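Local coordinates for putative sugar ABC transporter, substrate-binding protein (Clostridium phytofermentans, PDB 4WZZ), which binds L-rhamnose between its two lobes and, as in related sugar-binding proteins, probably hands its cargo to an ABC transporter, at residues Pro67-Gln70 / Lys71-Glu74; Tyr76-Val79 / Ile80-Gly84; Ala195-Asp198 / Gly199-Val203. All coordinates share one frame; numbering follows the deposited sequence.

Contact 1 (Pro67-Gln70 / Lys71-Glu74); sequences PYNQ and KESE. With RAM (alpha-L-rhamnopyranose), chain B.
The Tyr68 ring offers one face to the bound L-rhamnose: RAM C5 stands 4.1 Å above the ring plane, over its centre, while Asn69 OD1 lies at the edge in the plane and Glu72 approaches obliquely. That oblique approach places Glu72 OE1 3.5 Å from Tyr68 CE1, with carboxylate and ring planes 78° apart. Sugar and ring also meet close to the root of the side chain, where RAM O1 is 3.3 Å from Tyr68 CG. A chi1 of 169°, with CG anti to the backbone N, carries the ring away from the helix backbone and face-on to the sugar. The phenol end is held separately: Tyr68 OH is hydrogen-bonded to Asp143 and Trp297, which probably limits how far the ring can swing.

Asn69 and Glu72 run side by side in the same direction, their amide and carboxylate planes only 21° apart. Both turn an oxygen toward one water, which sits within hydrogen-bonding distance of each, 2.8 Å from Asn69 OD1 and 2.7 Å from Glu72 OE2, and may link the pair. The other end of the amide is fixed by Asn69 ND2 bonding to the carbonyl of Ser63. Glu72 OE1 also lies near Asp143 OD2, and this closeness of two acids might favour a shared or retained proton. Under these groups runs regular helix, with Glu72 N 3.1 Å from Tyr68 O and Ser73 N 2.9 Å from Asn69 O in i to i+4 hydrogen bonds. An aromatic platform against a pyranose, raised on the first turn of a helix that follows a beta-strand, is a familiar feature of the sugar site in type I periplasmic binding proteins.

Contact 2 (Tyr76-Val79 / Ile80-Gly84); sequences YKQV and IEANG
Asn83 has a chi1 of -71°, which sets CG beside its own backbone N, so that side-chain amide and main chain can both reach back to Val79 O. Along the preceding turn, Lys77 with chi1 172° and Glu81 with chi1 -74° send their chains obliquely across each other, an i to i+4 pair. The setting is a helix C-terminus closed by a Schellman motif: Gly84, at positive phi, is the C-prime residue, its N bonding to Glu81 O at 3.1 Å, and the N of the following Gly85 reaches Ile80 O. The helix belongs to the beta-alpha-beta unit built from strand 56-60, helix 67-82 and strand 86-90.

The salt bridge between Lys77 NZ and Glu81 OE2 is long, at 3.4 Å. The lysine methylenes share the approach, and Lys77 CE, 3.1 Å from Glu81 OE2, is nearer to that oxygen than NZ is; the carboxylate lies across the lysine chain, against its methylenes as well as its nitrogen. Around the helix from this pair, Ile80 CG1 touches the Tyr76 ring obliquely, 3.6 Å from Tyr76 CE2. Both residues face the sheet, touching Cys87 and Tyr57, while Tyr76 OH is tied by a hydrogen bond to Ser310 on helix 299-315. That same helix covers Val79, through Asn304, Ala307 and Tyr308.

Asn83 grips the last turn with two donors on one oxygen. Asn83 N is 3.2 Å from Val79 O, whereas Asn83 ND2 comes to 2.9 Å from that oxygen, which lies nearly in the plane of the amide; the two donors arrive from opposite faces of the Val79 carbonyl plane.

Contact 3 (Ala195-Asp198 / Gly199-Val203); sequences AWID and GMKTV
Between Ala195 and Thr202 the backbone is regular alpha-helix, the amides of Gly199 to Thr202 each bonding four residues back, as in Gly199 N to Ala195 O at 2.8 Å and Thr202 N to Asp198 O at 3.0 Å. On the buried side, the selenomethionine Met200 folds back along the helix. Its first torsion lays CG over the preceding turn, 3.3 Å from Trp196 O, and a bend of -98° at chi3 then turns the terminal methyl toward the earlier residues. Met200 CE ends 3.9 Å from Ile197 CG1, so the side-chain contact is made with its carbon tip, while the selenium makes the turn.

Helix 191-203 is the crossover of a beta-alpha-beta unit, following strand 179-185 and leading to strand 212-219 in the four-stranded parallel sheet of one lobe of the periplasmic binding protein fold. Ile197 packs against this sheet, touching Val183 and Ser185. Trp196 points its indole instead at the cleft: it touches the bound L-rhamnose, with the side chain about 4 Å from the nearest sugar atom, and is flanked by Gln157, Leu273 and Ile163.

On another side of the helix, Lys201 curls over Ile197 to reach an acid. A bend of -58° at chi3 brings the lysine tip back, putting Lys201 CE 4.1 Å from Ile197 CG2 on the way. Lys201 NZ then makes a long salt bridge of 3.6 Å to Asp198 OD1, an i to i+3 pairing in which the carboxylate oxygen meets the methylene end as closely as the ammonium, Lys201 CE lying at the same distance from Asp198 OD1 as NZ does.

Contacts 1 and 2 are successive parts of helix 67-82, with centres 14 Å apart. Contact 1 is the end that meets L-rhamnose; contact 2 closes the far end, where the Tyr76 side chain is about 14 Å from the sugar. Contact 3 lies in the other lobe, on the opposite side of the chain's centre, 25 Å centre to centre from contact 1 and 35 Å from contact 2. Its nearest atoms are nevertheless about 6 Å from those of contact 1, against about 17 Å for contact 2, because Tyr68 and Trp196 both reach into the cleft and line the same pocket, bringing an aromatic group from each lobe to the bound sugar.

Contact 1 (Pro67-Gln70 / Lys71-Glu74)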
# COMPACT_ATOMS: atom_id res chain seq x y z
N PRO A 67 -9.94 3.56 -5.14
CA PRO A 67 -9.25 4.14 -6.30
C PRO A 67 -7.76 3.83 -6.35
O PRO A 67 -7.21 3.74 -7.46
CB PRO A 67 -9.51 5.66 -6.15
CG PRO A 67 -10.67 5.77 -5.27
CD PRO A 67 -10.72 4.57 -4.39
N TYR A 68 -7.12 3.66 -5.19
CA TYR A 68 -5.70 3.32 -5.17
C TYR A 68 -5.50 1.99 -5.90
O TYR A 68 -4.59 1.84 -6.71
CB TYR A 68 -5.21 3.23 -3.73
CG TYR A 68 -3.84 2.63 -3.58
CD1 TYR A 68 -3.67 1.25 -3.59
CD2 TYR A 68 -2.71 3.43 -3.44
CE1 TYR A 68 -2.41 0.68 -3.46
CE2 TYR A 68 -1.45 2.85 -3.32
CZ TYR A 68 -1.31 1.49 -3.33
OH TYR A 68 -0.05 0.92 -3.21
N ASN A 69 -6.38 1.03 -5.63
CA ASN A 69 -6.26 -0.28 -6.25
C ASN A 69 -6.51 -0.23 -7.76
O ASN A 69 -5.91 -0.98 -8.53
CB ASN A 69 -7.23 -1.28 -5.63
CG ASN A 69 -6.89 -1.62 -4.19
OD1 ASN A 69 -5.77 -1.42 -3.74
ND2 ASN A 69 -7.86 -2.13 -3.45
N GLN A 70 -7.41 0.65 -8.18
CA GLN A 70 -7.66 0.81 -9.61
C GLN A 70 -6.47 1.40 -10.35
O GLN A 70 -6.20 1.05 -11.51
CB GLN A 70 -8.93 1.65 -9.80
CG GLN A 70 -10.12 0.88 -9.30
CD GLN A 70 -11.37 1.75 -9.11
OE1 GLN A 70 -11.74 2.52 -9.98
NE2 GLN A 70 -12.02 1.60 -7.96
N LYS A 71 -5.75 2.31 -9.69
CA LYS A 71 -4.58 2.92 -10.33
C LYS A 71 -3.45 1.90 -10.42
O LYS A 71 -2.72 1.86 -11.40
CB LYS A 71 -4.14 4.18 -9.57
CG LYS A 71 -5.17 5.32 -9.75
CD LYS A 71 -4.97 6.47 -8.83
CE LYS A 71 -6.21 7.39 -8.76
NZ LYS A 71 -6.70 7.80 -10.11
N GLU A 72 -3.33 1.07 -9.38
CA GLU A 72 -2.37 -0.01 -9.36
C GLU A 72 -2.64 -0.99 -10.50
O GLU A 72 -1.74 -1.38 -11.26
CB GLU A 72 -2.50 -0.71 -8.01
CG GLU A 72 -1.54 -1.83 -7.71
CD GLU A 72 -1.85 -2.39 -6.35
OE1 GLU A 72 -1.15 -2.01 -5.39
OE2 GLU A 72 -2.86 -3.11 -6.21
N SER A 73 -3.89 -1.40 -10.63
CA SER A 73 -4.23 -2.37 -11.66
C SER A 73 -4.12 -1.77 -13.07
O SER A 73 -3.75 -2.47 -14.01
CB SER A 73 -5.62 -2.98 -11.38
OG SER A 73 -6.62 -1.99 -11.42
N GLU A 74 -4.40 -0.48 -13.21
CA GLU A 74 -4.24 0.23 -14.48
C GLU A 74 -2.78 0.20 -14.94
O GLU A 74 -2.49 -0.08 -16.12
CB GLU A 74 -4.69 1.69 -14.30
CG GLU A 74 -4.35 2.62 -15.48
CD GLU A 74 -4.47 4.10 -15.10
OE1 GLU A 74 -5.46 4.48 -14.42
OE2 GLU A 74 -3.56 4.89 -15.48
C1 RAM B . -5.01 1.39 0.62
C2 RAM B . -4.64 -0.09 0.52
C3 RAM B . -3.23 -0.31 -0.01
C4 RAM B . -2.22 0.59 0.70
C5 RAM B . -2.70 2.04 0.68
C6 RAM B . -1.77 2.95 1.48
O1 RAM B . -5.18 1.89 -0.66
O2 RAM B . -4.78 -0.59 1.82
O3 RAM B . -2.94 -1.69 0.14
O4 RAM B . -0.96 0.48 0.07
O5 RAM B . -3.98 2.15 1.23
O HOH W 1 -3.97 -3.51 -3.75

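Contact 2 (Tyr76-Val79 / Ile80-Gly84)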
# COMPACT_ATOMS: atom_id res chain seq x y z
N TYR A 76 -0.49 -1.89 -14.04
CA TYR A 76 -0.10 -3.27 -14.30
C TYR A 76 -0.57 -3.67 -15.70
O TYR A 76 0.21 -4.19 -16.52
CB TYR A 76 -0.72 -4.20 -13.25
CG TYR A 76 -0.17 -5.62 -13.29
CD1 TYR A 76 0.96 -5.97 -12.58
CD2 TYR A 76 -0.80 -6.60 -14.06
CE1 TYR A 76 1.46 -7.27 -12.64
CE2 TYR A 76 -0.32 -7.88 -14.12
CZ TYR A 76 0.82 -8.21 -13.40
OH TYR A 76 1.28 -9.50 -13.50
N LYS A 77 -1.85 -3.43 -15.96
CA LYS A 77 -2.45 -3.76 -17.25
C LYS A 77 -1.75 -3.03 -18.39
O LYS A 77 -1.49 -3.60 -19.45
CB LYS A 77 -3.94 -3.44 -17.23
CG LYS A 77 -4.63 -3.56 -18.60
CD LYS A 77 -6.08 -3.17 -18.47
CE LYS A 77 -6.80 -3.18 -19.81
NZ LYS A 77 -8.05 -3.99 -19.80
N GLN A 78 -1.43 -1.76 -18.16
CA GLN A 78 -0.83 -0.96 -19.22
C GLN A 78 0.46 -1.60 -19.73
O GLN A 78 0.66 -1.74 -20.95
CB GLN A 78 -0.59 0.46 -18.72
CG GLN A 78 -0.31 1.45 -19.81
CD GLN A 78 1.15 1.48 -20.18
OE1 GLN A 78 1.53 1.33 -21.35
NE2 GLN A 78 1.98 1.68 -19.17
N VAL A 79 1.32 -2.00 -18.81
CA VAL A 79 2.61 -2.58 -19.18
C VAL A 79 2.47 -3.98 -19.78
O VAL A 79 3.11 -4.30 -20.79
CB VAL A 79 3.61 -2.58 -17.98
CG1 VAL A 79 4.81 -3.47 -18.25
CG2 VAL A 79 4.08 -1.16 -17.69
N ILE A 80 1.60 -4.79 -19.18
CA ILE A 80 1.37 -6.13 -19.69
C ILE A 80 0.91 -6.09 -21.15
O ILE A 80 1.44 -6.79 -22.03
CB ILE A 80 0.33 -6.85 -18.84
CG1 ILE A 80 0.88 -7.13 -17.44
CG2 ILE A 80 -0.11 -8.13 -19.51
CD1 ILE A 80 2.13 -7.96 -17.42
N GLU A 81 -0.10 -5.26 -21.41
CA GLU A 81 -0.69 -5.13 -22.73
C GLU A 81 0.26 -4.48 -23.74
O GLU A 81 0.31 -4.87 -24.89
CB GLU A 81 -1.99 -4.33 -22.65
CG GLU A 81 -3.14 -5.14 -22.04
CD GLU A 81 -4.47 -4.40 -22.03
OE1 GLU A 81 -4.50 -3.16 -22.21
OE2 GLU A 81 -5.50 -5.08 -21.84
N ALA A 82 1.01 -3.48 -23.29
CA ALA A 82 1.95 -2.80 -24.18
C ALA A 82 2.95 -3.78 -24.74
O ALA A 82 3.45 -3.61 -25.85
CB ALA A 82 2.67 -1.70 -23.43
N ASN A 83 3.25 -4.82 -23.97
CA ASN A 83 4.27 -5.78 -24.36
C ASN A 83 3.71 -7.08 -24.93
O ASN A 83 4.46 -8.03 -25.14
CB ASN A 83 5.20 -6.04 -23.19
CG ASN A 83 6.09 -4.85 -22.91
OD1 ASN A 83 7.07 -4.63 -23.62
ND2 ASN A 83 5.73 -4.05 -21.91
N GLY A 84 2.40 -7.09 -25.15
CA GLY A 84 1.76 -8.16 -25.91
C GLY A 84 1.01 -9.17 -25.07
O GLY A 84 0.39 -10.07 -25.60

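Contact 3 (Ala195-Asp198 / Gly199-Val203)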
# COMPACT_ATOMS: atom_id res chain seq x y z
N ALA A 195 2.73 -4.33 8.76
CA ALA A 195 4.17 -4.11 8.71
C ALA A 195 4.53 -2.65 9.02
O ALA A 195 5.51 -2.39 9.75
CB ALA A 195 4.74 -4.54 7.35
N TRP A 196 3.76 -1.72 8.47
CA TRP A 196 3.99 -0.31 8.76
C TRP A 196 3.75 -0.00 10.23
O TRP A 196 4.48 0.78 10.84
CB TRP A 196 3.13 0.59 7.88
CG TRP A 196 3.44 0.42 6.42
CD1 TRP A 196 4.67 0.17 5.87
CD2 TRP A 196 2.52 0.47 5.34
NE1 TRP A 196 4.56 0.07 4.50
CE2 TRP A 196 3.24 0.25 4.15
CE3 TRP A 196 1.14 0.67 5.26
CZ2 TRP A 196 2.62 0.24 2.89
CZ3 TRP A 196 0.55 0.67 4.03
CH2 TRP A 196 1.28 0.45 2.86
N ILE A 197 2.69 -0.58 10.78
CA ILE A 197 2.35 -0.34 12.18
C ILE A 197 3.41 -0.95 13.09
O ILE A 197 3.86 -0.33 14.04
CB ILE A 197 0.96 -0.88 12.52
CG1 ILE A 197 -0.09 -0.07 11.78
CG2 ILE A 197 0.69 -0.78 14.04
CD1 ILE A 197 -1.45 -0.77 11.65
N ASP A 198 3.87 -2.16 12.76
CA ASP A 198 4.96 -2.74 13.53
C ASP A 198 6.21 -1.89 13.42
O ASP A 198 6.93 -1.69 14.41
CB ASP A 198 5.25 -4.15 13.05
CG ASP A 198 4.22 -5.16 13.54
OD1 ASP A 198 3.46 -4.84 14.50
OD2 ASP A 198 4.15 -6.26 12.95
N GLY A 199 6.47 -1.39 12.22
CA GLY A 199 7.58 -0.49 12.00
C GLY A 199 7.48 0.76 12.86
O GLY A 199 8.47 1.21 13.45
N MSE A 200 6.28 1.35 12.93
CA MSE A 200 6.09 2.57 13.70
C MSE A 200 6.35 2.27 15.17
O MSE A 200 6.95 3.07 15.88
CB MSE A 200 4.68 3.13 13.49
CG MSE A 200 4.52 3.78 12.17
SE MSE A 200 2.76 4.68 12.11
CE MSE A 200 1.77 3.30 11.17
N LYS A 201 5.90 1.12 15.62
CA LYS A 201 6.04 0.79 17.03
C LYS A 201 7.51 0.58 17.37
O LYS A 201 7.93 0.92 18.47
CB LYS A 201 5.17 -0.40 17.40
CG LYS A 201 3.66 -0.01 17.38
CD LYS A 201 2.77 -1.12 17.87
CE LYS A 201 2.96 -2.36 17.04
NZ LYS A 201 1.91 -3.37 17.34
N THR A 202 8.28 0.04 16.44
CA THR A 202 9.73 -0.05 16.65
C THR A 202 10.39 1.34 16.65
O THR A 202 11.17 1.66 17.54
CB THR A 202 10.35 -0.99 15.60
OG1 THR A 202 9.83 -2.31 15.79
CG2 THR A 202 11.88 -1.04 15.69
N VAL A 203 10.09 2.16 15.65
CA VAL A 203 10.67 3.48 15.53
C VAL A 203 10.36 4.32 16.77
O VAL A 203 11.22 5.04 17.30
CB VAL A 203 10.13 4.18 14.27
CG1 VAL A 203 10.52 5.66 14.23
CG2 VAL A 203 10.62 3.47 13.04